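Local coordinates for Lin2960 protein (Listeria innocua, PDB 3OOP) that is of unknown function but, as a MarR-family winged-helix protein, probably binds DNA and regulates transcription, at residues T36-S41 with V68-D73; E47-I52 with A58-K63. All coordinates share one frame; numbering follows the deposited sequence. Where two conformers were deposited one is given.

How the contacts relate
Helix 37-49 and the helix-turn-helix pair 54-61 and 65-77 form the three-helix core of a MarR-type winged-helix fold, and two contacts show how such a unit is closed on itself. From the N terminus, a long helix and a loop lead to helix 37-49, which supplies one side of both contacts. Contact 2 joins its C-terminal end to helix 54-61 and closes a short loop holding the brief strand 52-53. Contact 1 spans more of the chain, bringing the start of helix 37-49 to helix 65-77, so contact 2 is nested inside it. The two lie about 11 Å apart between centres and touch, Val68 packing on Ala58 and Lys63.

Contact 1: T36-S41 with V68-D73; sequences TPEQWS and VNRIVD
Glu38 and Arg70 form a two-pronged salt bridge between helix 37-49 and helix 65-77, the second helix of the MarR-type helix-turn-helix and, by family analogy, probably the DNA-recognition helix. The grip is end-on: NH1 of Arg70 donates to OE1 of Glu38 at 2.8 Å and NH2 of Arg70 to OE2 of Glu38 at 3.0 Å, both on the syn side of the carboxylate, though out of its plane. The first bond is almost straight, but the carboxylate and guanidinium planes are twisted 39° apart. A bend at chi3 (63°) turns the end of Arg70 back toward helix 37-49. Beneath the ion pair lies Ile71, whose CG1 lies against one face of the guanidinium, offset toward its rim, while its CD1 packs against CG of Glu38 at 3.9 Å. The other branch, CG2, points at the facing helix backbone. Next to it, Gln39 belongs to a capping box with Thr36: Thr36 N donates to Gln39 OE1 at 3.1 Å, and the return bond from Gln39 N to Thr36 OG1 is weak. Lys78 also donates to that amide oxygen. The helices cross almost perpendicularly, and at their nearest residues CG2 of Ile71 rests 3.8 Å from CA of Gln39.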
loop_
_atom_site.group_PDB
_atom_site.type_symbol
_atom_site.label_atom_id
_atom_site.label_comp_id
_atom_site.label_asym_id
_atom_site.label_seq_id
_atom_site.Cartn_x
_atom_site.Cartn_y
_atom_site.Cartn_z
ATOM N N THR A 36 -14.617 -23.065 0.353
ATOM C CA THR A 36 -14.686 -21.581 0.277
ATOM C C THR A 36 -13.314 -20.885 0.469
ATOM O O THR A 36 -12.389 -21.503 0.990
ATOM C CB THR A 36 -15.665 -21.011 1.325
ATOM O OG1 THR A 36 -15.091 -21.114 2.637
ATOM C CG2 THR A 36 -17.015 -21.735 1.282
ATOM N N PRO A 37 -13.184 -19.596 0.062
ATOM C CA PRO A 37 -11.907 -18.864 0.214
ATOM C C PRO A 37 -11.280 -18.906 1.618
ATOM O O PRO A 37 -10.077 -19.149 1.737
ATOM C CB PRO A 37 -12.278 -17.418 -0.137
ATOM C CG PRO A 37 -13.428 -17.529 -1.019
ATOM C CD PRO A 37 -14.159 -18.814 -0.722
ATOM N N GLU A 38 -12.079 -18.670 2.659
ATOM C CA GLU A 38 -11.566 -18.684 4.034
ATOM C C GLU A 38 -11.177 -20.101 4.481
ATOM O O GLU A 38 -10.216 -20.288 5.230
ATOM C CB GLU A 38 -12.554 -18.025 5.017
ATOM C CG GLU A 38 -13.833 -18.822 5.279
ATOM C CD GLU A 38 -14.709 -18.237 6.387
ATOM O OE1 GLU A 38 -15.830 -18.757 6.567
ATOM O OE2 GLU A 38 -14.293 -17.269 7.065
ATOM N N GLN A 39 -11.928 -21.096 4.003
ATOM C CA GLN A 39 -11.608 -22.496 4.265
ATOM C C GLN A 39 -10.313 -22.856 3.554
ATOM O O GLN A 39 -9.505 -23.621 4.076
ATOM C CB GLN A 39 -12.754 -23.405 3.810
ATOM C CG GLN A 39 -13.975 -23.339 4.715
ATOM C CD GLN A 39 -15.226 -23.888 4.052
ATOM O OE1 GLN A 39 -15.162 -24.522 2.994
ATOM N NE2 GLN A 39 -16.373 -23.644 4.670
ATOM N N TRP A 40 -10.123 -22.305 2.362
ATOM C CA TRP A 40 -8.907 -22.550 1.597
ATOM C C TRP A 40 -7.691 -21.976 2.308
ATOM O O TRP A 40 -6.661 -22.638 2.394
ATOM C CB TRP A 40 -9.036 -21.983 0.190
ATOM C CG TRP A 40 -7.758 -21.950 -0.604
ATOM C CD1 TRP A 40 -7.168 -20.847 -1.136
ATOM C CD2 TRP A 40 -6.928 -23.063 -0.965
ATOM N NE1 TRP A 40 -6.028 -21.194 -1.818
ATOM C CE2 TRP A 40 -5.846 -22.547 -1.719
ATOM C CE3 TRP A 40 -6.982 -24.440 -0.713
ATOM C CZ2 TRP A 40 -4.830 -23.363 -2.239
ATOM C CZ3 TRP A 40 -5.963 -25.253 -1.229
ATOM C CH2 TRP A 40 -4.903 -24.705 -1.982
ATOM N N SER A 41 -7.819 -20.765 2.842
ATOM C CA SER A 41 -6.712 -20.150 3.582
ATOM C C SER A 41 -6.215 -21.075 4.680
ATOM O O SER A 41 -5.004 -21.285 4.830
ATOM C CB SER A 41 -7.126 -18.811 4.192
ATOM O OG SER A 41 -7.446 -17.894 3.163
ATOM N N VAL A 68 -10.607 -19.104 13.450
ATOM C CA VAL A 68 -9.890 -20.337 13.120
ATOM C C VAL A 68 -10.622 -21.534 13.712
ATOM O O VAL A 68 -10.833 -22.528 13.016
ATOM C CB VAL A 68 -8.400 -20.282 13.541
ATOM C CG1 VAL A 68 -7.756 -21.667 13.464
ATOM C CG2 VAL A 68 -7.646 -19.319 12.641
ATOM N N ASN A 69 -11.062 -21.424 14.967
ATOM C CA ASN A 69 -11.829 -22.487 15.606
ATOM C C ASN A 69 -13.062 -22.865 14.777
ATOM O O ASN A 69 -13.344 -24.045 14.575
ATOM C CB ASN A 69 -12.221 -22.090 17.035
ATOM C CG ASN A 69 -11.011 -21.874 17.939
ATOM O OD1 ASN A 69 -9.875 -22.191 17.571
ATOM N ND2 ASN A 69 -11.252 -21.329 19.128
ATOM N N ARG A 70 -13.772 -21.851 14.282
ATOM C CA ARG A 70 -14.973 -22.053 13.459
ATOM C C ARG A 70 -14.646 -22.780 12.154
ATOM O O ARG A 70 -15.327 -23.744 11.787
ATOM C CB ARG A 70 -15.641 -20.710 13.145
ATOM C CG ARG A 70 -16.772 -20.786 12.106
ATOM C CD ARG A 70 -17.509 -19.449 11.930
ATOM N NE ARG A 70 -16.661 -18.361 11.426
ATOM C CZ ARG A 70 -16.319 -18.183 10.152
ATOM N NH1 ARG A 70 -16.705 -19.038 9.209
ATOM N NH2 ARG A 70 -15.552 -17.154 9.823
ATOM N N ILE A 71 -13.624 -22.299 11.452
ATOM C CA ILE A 71 -13.239 -22.875 10.154
ATOM C C ILE A 71 -12.701 -24.301 10.317
ATOM O O ILE A 71 -13.060 -25.191 9.542
ATOM C CB ILE A 71 -12.230 -21.985 9.378
ATOM C CG1 ILE A 71 -12.862 -20.626 9.031
ATOM C CG2 ILE A 71 -11.773 -22.681 8.098
ATOM C CD1 ILE A 71 -11.868 -19.540 8.624
ATOM N N VAL A 72 -11.858 -24.512 11.329
ATOM C CA VAL A 72 -11.365 -25.857 11.655
ATOM C C VAL A 72 -12.530 -26.826 11.894
ATOM O O VAL A 72 -12.519 -27.956 11.404
ATOM C CB VAL A 72 -10.369 -25.833 12.839
ATOM C CG1 VAL A 72 -10.094 -27.237 13.373
ATOM C CG2 VAL A 72 -9.074 -25.188 12.390
ATOM N N ASP A 73 -13.547 -26.379 12.626
ATOM C CA ASP A 73 -14.734 -27.215 12.802
ATOM C C ASP A 73 -15.419 -27.607 11.478
ATOM O O ASP A 73 -15.803 -28.761 11.309
ATOM C CB ASP A 73 -15.703 -26.592 13.813
ATOM C CG ASP A 73 -15.147 -26.612 15.239
ATOM O OD1 ASP A 73 -14.251 -27.443 15.530
ATOM O OD2 ASP A 73 -15.601 -25.791 16.077
#

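Contact 2: E47-I52 with A58-K63; sequences EANEPI and ALWTKK
Asn49 lays its amide nitrogen over the indole of Trp60, linking the last part of helix 37-49 to helix 54-61, the first of the helix-turn-helix. ND2 of Asn49 stands 3.3 Å above the ring plane and over the centre of the six-membered ring, with CE3 of Trp60 nearest at 3.4 Å. The amide is tipped up on edge, its plane 76° from that of the indole, and OD1 of Asn49 hangs just beyond the CE3-CZ3 side of that ring, 3.7 Å from CZ3 of Trp60. The two side chains approach from opposite directions; Trp60 reaches across with CG anti to its backbone N (chi1 -176°). A second hold on the amide comes from Gly45, whose carbonyl oxygen accepts a hydrogen bond from the same ND2, tying it to its own helix. The packing is looser at Ala48, where CB meets CZ2 of Trp60 at 4.1 Å. Here the contact lies at the protein surface, with both Ala48 and Trp60 exposed. Glu44 of helix 37-49 touches the indole, while Ala48 leans on Arg109 of helix 99-119. Beyond Asn49, the chain turns through a cis peptide before Pro51, and Ile52 then pairs through its backbone with Leu95 of strand 94-97.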
loop_
_atom_site.group_PDB
_atom_site.type_symbol
_atom_site.label_atom_id
_atom_site.label_comp_id
_atom_site.label_asym_id
_atom_site.label_seq_id
_atom_site.Cartn_x
_atom_site.Cartn_y
_atom_site.Cartn_z
ATOM N N GLU A 47 -1.790 -27.665 5.033
ATOM C CA GLU A 47 -0.963 -28.428 4.085
ATOM C C GLU A 47 0.491 -27.989 4.169
ATOM O O GLU A 47 1.375 -28.824 4.173
ATOM C CB GLU A 47 -1.482 -28.296 2.642
ATOM C CG GLU A 47 -0.832 -29.281 1.628
ATOM C CD GLU A 47 0.594 -28.913 1.225
ATOM O OE1 GLU A 47 0.926 -27.702 1.169
ATOM O OE2 GLU A 47 1.390 -29.852 0.955
ATOM N N ALA A 48 0.735 -26.683 4.256
ATOM C CA ALA A 48 2.106 -26.159 4.220
ATOM C C ALA A 48 2.901 -26.444 5.497
ATOM O O ALA A 48 4.141 -26.396 5.484
ATOM C CB ALA A 48 2.091 -24.658 3.918
ATOM N N ASN A 49 2.192 -26.754 6.584
ATOM C CA ASN A 49 2.790 -26.866 7.920
ATOM C C ASN A 49 2.503 -28.133 8.732
ATOM O O ASN A 49 3.003 -28.261 9.853
ATOM C CB ASN A 49 2.341 -25.680 8.771
ATOM C CG ASN A 49 2.882 -24.369 8.282
ATOM O OD1 ASN A 49 4.008 -23.991 8.609
ATOM N ND2 ASN A 49 2.076 -23.652 7.509
ATOM N N GLU A 50 1.702 -29.053 8.195
ATOM C CA GLU A 50 1.194 -30.187 8.986
ATOM C C GLU A 50 2.288 -31.108 9.559
ATOM O O GLU A 50 3.311 -31.336 8.900
ATOM C CB GLU A 50 0.194 -31.026 8.172
ATOM C CG GLU A 50 0.748 -31.500 6.822
ATOM C CD GLU A 50 -0.081 -32.614 6.177
ATOM O OE1 GLU A 50 0.244 -33.007 5.035
ATOM O OE2 GLU A 50 -1.044 -33.109 6.800
ATOM N N PRO A 51 2.088 -31.624 10.791
ATOM C CA PRO A 51 1.006 -31.260 11.720
ATOM C C PRO A 51 1.263 -29.895 12.334
ATOM O O PRO A 51 2.412 -29.566 12.646
ATOM C CB PRO A 51 1.083 -32.347 12.810
ATOM C CG PRO A 51 1.909 -33.443 12.226
ATOM C CD PRO A 51 2.874 -32.764 11.301
ATOM N N ILE A 52 0.206 -29.099 12.497
ATOM C CA ILE A 52 0.350 -27.728 12.975
ATOM C C ILE A 52 -0.710 -27.407 14.025
ATOM O O ILE A 52 -1.847 -27.863 13.924
ATOM C CB ILE A 52 0.298 -26.693 11.810
ATOM C CG1 ILE A 52 0.491 -25.275 12.356
ATOM C CG2 ILE A 52 -1.010 -26.843 10.989
ATOM C CD1 ILE A 52 0.627 -24.188 11.313
ATOM N N ALA A 58 -3.675 -19.663 13.163
ATOM C CA ALA A 58 -4.136 -18.292 13.358
ATOM C C ALA A 58 -3.060 -17.297 12.930
ATOM O O ALA A 58 -3.324 -16.390 12.144
ATOM C CB ALA A 58 -4.525 -18.074 14.815
ATOM N N LEU A 59 -1.838 -17.495 13.426
ATOM C CA LEU A 59 -0.699 -16.645 13.063
ATOM C C LEU A 59 -0.396 -16.701 11.562
ATOM O O LEU A 59 -0.202 -15.664 10.916
ATOM C CB LEU A 59 0.536 -17.041 13.877
ATOM C CG LEU A 59 0.823 -16.343 15.214
ATOM C CD1 LEU A 59 -0.312 -16.483 16.235
ATOM C CD2 LEU A 59 2.133 -16.870 15.797
ATOM N N TRP A 60 -0.375 -17.913 11.010
ATOM C CA TRP A 60 -0.119 -18.117 9.588
ATOM C C TRP A 60 -1.138 -17.405 8.703
ATOM O O TRP A 60 -0.771 -16.771 7.720
ATOM C CB TRP A 60 -0.100 -19.620 9.262
ATOM C CG TRP A 60 0.248 -19.934 7.841
ATOM C CD1 TRP A 60 -0.608 -19.998 6.781
ATOM C CD2 TRP A 60 1.548 -20.237 7.325
ATOM N NE1 TRP A 60 0.078 -20.318 5.632
ATOM C CE2 TRP A 60 1.404 -20.467 5.938
ATOM C CE3 TRP A 60 2.823 -20.318 7.899
ATOM C CZ2 TRP A 60 2.489 -20.797 5.111
ATOM C CZ3 TRP A 60 3.909 -20.637 7.075
ATOM C CH2 TRP A 60 3.728 -20.876 5.699
ATOM N N THR A 61 -2.420 -17.515 9.047
ATOM C CA THR A 61 -3.469 -16.970 8.199
ATOM C C THR A 61 -3.837 -15.547 8.602
ATOM O O THR A 61 -4.514 -14.843 7.849
ATOM C CB THR A 61 -4.751 -17.826 8.255
ATOM O OG1 THR A 61 -5.239 -17.856 9.600
ATOM C CG2 THR A 61 -4.481 -19.250 7.796
ATOM N N LYS A 62 -3.385 -15.136 9.790
ATOM C CA LYS A 62 -3.758 -13.840 10.380
ATOM C C LYS A 62 -5.268 -13.733 10.616
ATOM O O LYS A 62 -5.899 -12.725 10.285
ATOM C CB LYS A 62 -3.217 -12.678 9.539
ATOM C CG LYS A 62 -1.725 -12.476 9.708
ATOM C CD LYS A 62 -1.130 -11.598 8.622
ATOM C CE LYS A 62 -0.517 -12.438 7.510
ATOM N NZ LYS A 62 0.280 -11.598 6.565
ATOM N N LYS A 63 -5.834 -14.792 11.187
ATOM C CA LYS A 63 -7.226 -14.808 11.621
ATOM C C LYS A 63 -7.233 -14.985 13.132
ATOM O O LYS A 63 -6.264 -15.489 13.698
ATOM C CB LYS A 63 -7.987 -15.951 10.937
ATOM C CG LYS A 63 -8.000 -15.872 9.409
ATOM C CD LYS A 63 -8.747 -17.053 8.789
ATOM C CE LYS A 63 -8.587 -17.086 7.267
ATOM N NZ LYS A 63 -9.306 -15.988 6.556
#